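Local atomic coordinates of ethylbenzene dehydrogenase alpha-subunit (Aromatoleum aromaticum, PDB entry 2IVF), a protein that is the large subunit of a molybdenum enzyme of the molybdopterin oxidoreductase family and holds two molybdopterin guanine dinucleotides, a molybdenum atom and an iron-sulfur cluster. Residues Asp293-Pro297 against Leu427-Leu431. Numbering follows the deposited sequence.
Sequences DLHVP and LIREL
Strand 294-296, with Leu294 and Val296, lies across the helical turn Leu427-Leu431; the two segment axes approach to 10.8 Å, and their N-to-C directions differ by 118°. No hydrogen bond joins the two segments; the contact is made mainly by aliphatic side chains. Leu294 and Val296 alternate with His295 along the strand, so both point toward the helix while His295 points away. Leu427 and Leu431 are one helical turn apart and face them. A chi1 of -167° sets Leu427 CG anti to its backbone N, and its methyls reach different strand residues. Leu427 CD1 meets Leu294 CD2 at 3.8 Å, where the two side chains lie alongside each other, pointing opposite ways. Leu427 CD2 lies 3.7 Å from His295 O and also touches Val296 CG2. Leu431 meets both strand side chains tip to tip. Leu431 CD2 is 3.8 Å from Leu294 CD1. Leu431 CD1 is 3.4 Å from Val296 CG2, which is tight for two methyls. Phe306 of helix 303-316 packs on both Val296 and Leu431. At one border, Glu430 extends until its OE2 is 4.1 Å from Leu294 CD1. This carboxylate forms salt bridges with Lys434 and with Arg279 of the beta-subunit, whose Phe281 packs on Pro297 and Leu427, so the apolar cluster borders the subunit interface. On the other side of the strand, His295 NE2 is hydrogen-bonded to Ala282 O, and the side chain lies about 7 Å from a bound molybdopterin guanine dinucleotide (MGD). Strand 294-296 is an outermost strand of a four-stranded parallel sheet, next to strand 277-281. Helix 425-437 leads into strand 440-444 at the opposite edge. This is helix-on-sheet packing of an alpha/beta domain of the molybdopterin oxidoreductase family.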
ATOM      1  N   ASP A 293       0.897   6.402 -21.011  1.00 23.64           N
ATOM      2  CA  ASP A 293       1.435   6.988 -22.238  1.00 22.69           C
ATOM      3  C   ASP A 293       1.695   8.489 -22.107  1.00 22.83           C
ATOM      4  O   ASP A 293       2.591   9.041 -22.748  1.00 21.92           O
ATOM      5  CB  ASP A 293       0.497   6.709 -23.405  1.00 23.41           C
ATOM      6  CG  ASP A 293       0.355   5.242 -23.685  1.00 24.48           C
ATOM      7  OD1 ASP A 293       1.386   4.580 -23.969  1.00 26.81           O
ATOM      8  OD2 ASP A 293      -0.780   4.755 -23.590  1.00 23.53           O
ATOM      9  N   LEU A 294       0.887   9.147 -21.290  1.00 21.13           N
ATOM     10  CA  LEU A 294       0.882  10.570 -21.163  1.00 22.21           C
ATOM     11  C   LEU A 294       0.669  10.918 -19.741  1.00 21.94           C
ATOM     12  O   LEU A 294      -0.156  10.316 -19.053  1.00 20.88           O
ATOM     13  CB  LEU A 294      -0.302  11.162 -21.953  1.00 21.77           C
ATOM     14  CG  LEU A 294      -0.162  11.186 -23.493  1.00 23.03           C
ATOM     15  CD1 LEU A 294      -1.487  11.604 -24.122  1.00 22.62           C
ATOM     16  CD2 LEU A 294       0.920  12.175 -23.859  1.00 24.76           C
ATOM     17  N   HIS A 295       1.423  11.889 -19.314  1.00 21.99           N
ATOM     18  CA  HIS A 295       1.161  12.631 -18.101  1.00 22.99           C
ATOM     19  C   HIS A 295       0.657  14.010 -18.450  1.00 22.83           C
ATOM     20  O   HIS A 295       1.328  14.795 -19.183  1.00 23.48           O
ATOM     21  CB  HIS A 295       2.473  12.742 -17.311  1.00 22.92           C
ATOM     22  CG  HIS A 295       2.357  13.562 -16.092  1.00 22.83           C
ATOM     23  ND1 HIS A 295       3.374  14.387 -15.680  1.00 24.29           N
ATOM     24  CD2 HIS A 295       1.322  13.763 -15.227  1.00 23.69           C
ATOM     25  CE1 HIS A 295       2.998  15.010 -14.573  1.00 25.70           C
ATOM     26  NE2 HIS A 295       1.771  14.625 -14.264  1.00 25.23           N
ATOM     27  N   VAL A 296      -0.484  14.360 -17.866  1.00 23.75           N
ATOM     28  CA  VAL A 296      -1.040  15.687 -18.015  1.00 22.60           C
ATOM     29  C   VAL A 296      -0.745  16.413 -16.696  1.00 23.89           C
ATOM     30  O   VAL A 296      -1.364  16.115 -15.681  1.00 22.32           O
ATOM     31  CB  VAL A 296      -2.557  15.621 -18.335  1.00 23.00           C
ATOM     32  CG1 VAL A 296      -3.189  17.025 -18.297  1.00 19.88           C
ATOM     33  CG2 VAL A 296      -2.848  14.878 -19.699  1.00 18.55           C
ATOM     34  N   PRO A 297       0.256  17.330 -16.699  1.00 24.73           N
ATOM     35  CA  PRO A 297       0.812  17.881 -15.482  1.00 24.40           C
ATOM     36  C   PRO A 297       0.039  19.087 -15.007  1.00 24.46           C
ATOM     37  O   PRO A 297       0.531  20.232 -14.949  1.00 24.38           O
ATOM     38  CB  PRO A 297       2.242  18.218 -15.882  1.00 25.32           C
ATOM     39  CG  PRO A 297       2.136  18.589 -17.295  1.00 25.86           C
ATOM     40  CD  PRO A 297       0.998  17.801 -17.891  1.00 25.49           C
ATOM     41  N   LEU A 427      -1.008  19.313 -26.019  1.00 24.70           N
ATOM     42  CA  LEU A 427      -1.612  18.195 -25.315  1.00 24.33           C
ATOM     43  C   LEU A 427      -3.116  18.404 -25.071  1.00 23.57           C
ATOM     44  O   LEU A 427      -3.908  17.470 -25.115  1.00 23.50           O
ATOM     45  CB  LEU A 427      -0.842  17.997 -23.997  1.00 24.01           C
ATOM     46  CG  LEU A 427      -1.042  16.736 -23.196  1.00 26.39           C
ATOM     47  CD1 LEU A 427      -1.070  15.452 -24.122  1.00 26.88           C
ATOM     48  CD2 LEU A 427       0.010  16.623 -22.086  1.00 24.10           C
ATOM     49  N   ILE A 428      -3.500  19.628 -24.764  1.00 24.15           N
ATOM     50  CA  ILE A 428      -4.910  19.992 -24.691  1.00 24.35           C
ATOM     51  C   ILE A 428      -5.604  19.689 -26.040  1.00 25.37           C
ATOM     52  O   ILE A 428      -6.655  19.013 -26.091  1.00 23.98           O
ATOM     53  CB  ILE A 428      -5.070  21.461 -24.333  1.00 25.34           C
ATOM     54  CG1 ILE A 428      -4.549  21.706 -22.897  1.00 22.43           C
ATOM     55  CG2 ILE A 428      -6.562  21.888 -24.543  1.00 24.21           C
ATOM     56  CD1 ILE A 428      -4.681  23.217 -22.360  1.00 24.47           C
ATOM     57  N   ARG A 429      -4.991  20.137 -27.131  1.00 24.74           N
ATOM     58  CA  ARG A 429      -5.593  19.935 -28.452  1.00 25.72           C
ATOM     59  C   ARG A 429      -5.594  18.459 -28.835  1.00 24.72           C
ATOM     60  O   ARG A 429      -6.614  17.949 -29.314  1.00 24.01           O
ATOM     61  CB  ARG A 429      -4.906  20.786 -29.512  1.00 25.57           C
ATOM     62  CG  ARG A 429      -5.815  21.090 -30.706  1.00 28.90           C
ATOM     63  CD  ARG A 429      -5.358  22.261 -31.514  1.00 32.03           C
ATOM     64  NE  ARG A 429      -5.811  23.562 -31.042  1.00 37.73           N
ATOM     65  CZ  ARG A 429      -5.018  24.627 -30.885  1.00 41.26           C
ATOM     66  NH1 ARG A 429      -3.696  24.569 -31.103  1.00 43.33           N
ATOM     67  NH2 ARG A 429      -5.555  25.768 -30.481  1.00 43.41           N
ATOM     68  N   GLU A 430      -4.477  17.759 -28.602  1.00 23.80           N
ATOM     69  CA  GLU A 430      -4.424  16.324 -28.880  1.00 23.91           C
ATOM     70  C   GLU A 430      -5.482  15.511 -28.134  1.00 22.54           C
ATOM     71  O   GLU A 430      -6.159  14.671 -28.721  1.00 20.82           O
ATOM     72  CB  GLU A 430      -3.067  15.738 -28.523  1.00 24.40           C
ATOM     73  CG  GLU A 430      -2.940  14.255 -28.868  1.00 25.25           C
ATOM     74  CD  GLU A 430      -1.547  13.719 -28.529  1.00 26.58           C
ATOM     75  OE1 GLU A 430      -0.579  14.490 -28.705  1.00 27.15           O
ATOM     76  OE2 GLU A 430      -1.477  12.566 -28.081  1.00 29.65           O
ATOM     77  N   LEU A 431      -5.593  15.747 -26.833  1.00 22.35           N
ATOM     78  CA  LEU A 431      -6.553  15.042 -26.032  1.00 23.09           C
ATOM     79  C   LEU A 431      -8.004  15.464 -26.287  1.00 23.66           C
ATOM     80  O   LEU A 431      -8.916  14.627 -26.164  1.00 24.31           O
ATOM     81  CB  LEU A 431      -6.191  15.109 -24.549  1.00 23.56           C
ATOM     82  CG  LEU A 431      -4.928  14.301 -24.193  1.00 23.46           C
ATOM     83  CD1 LEU A 431      -4.396  14.559 -22.733  1.00 26.58           C
ATOM     84  CD2 LEU A 431      -5.127  12.767 -24.446  1.00 23.68           C
TER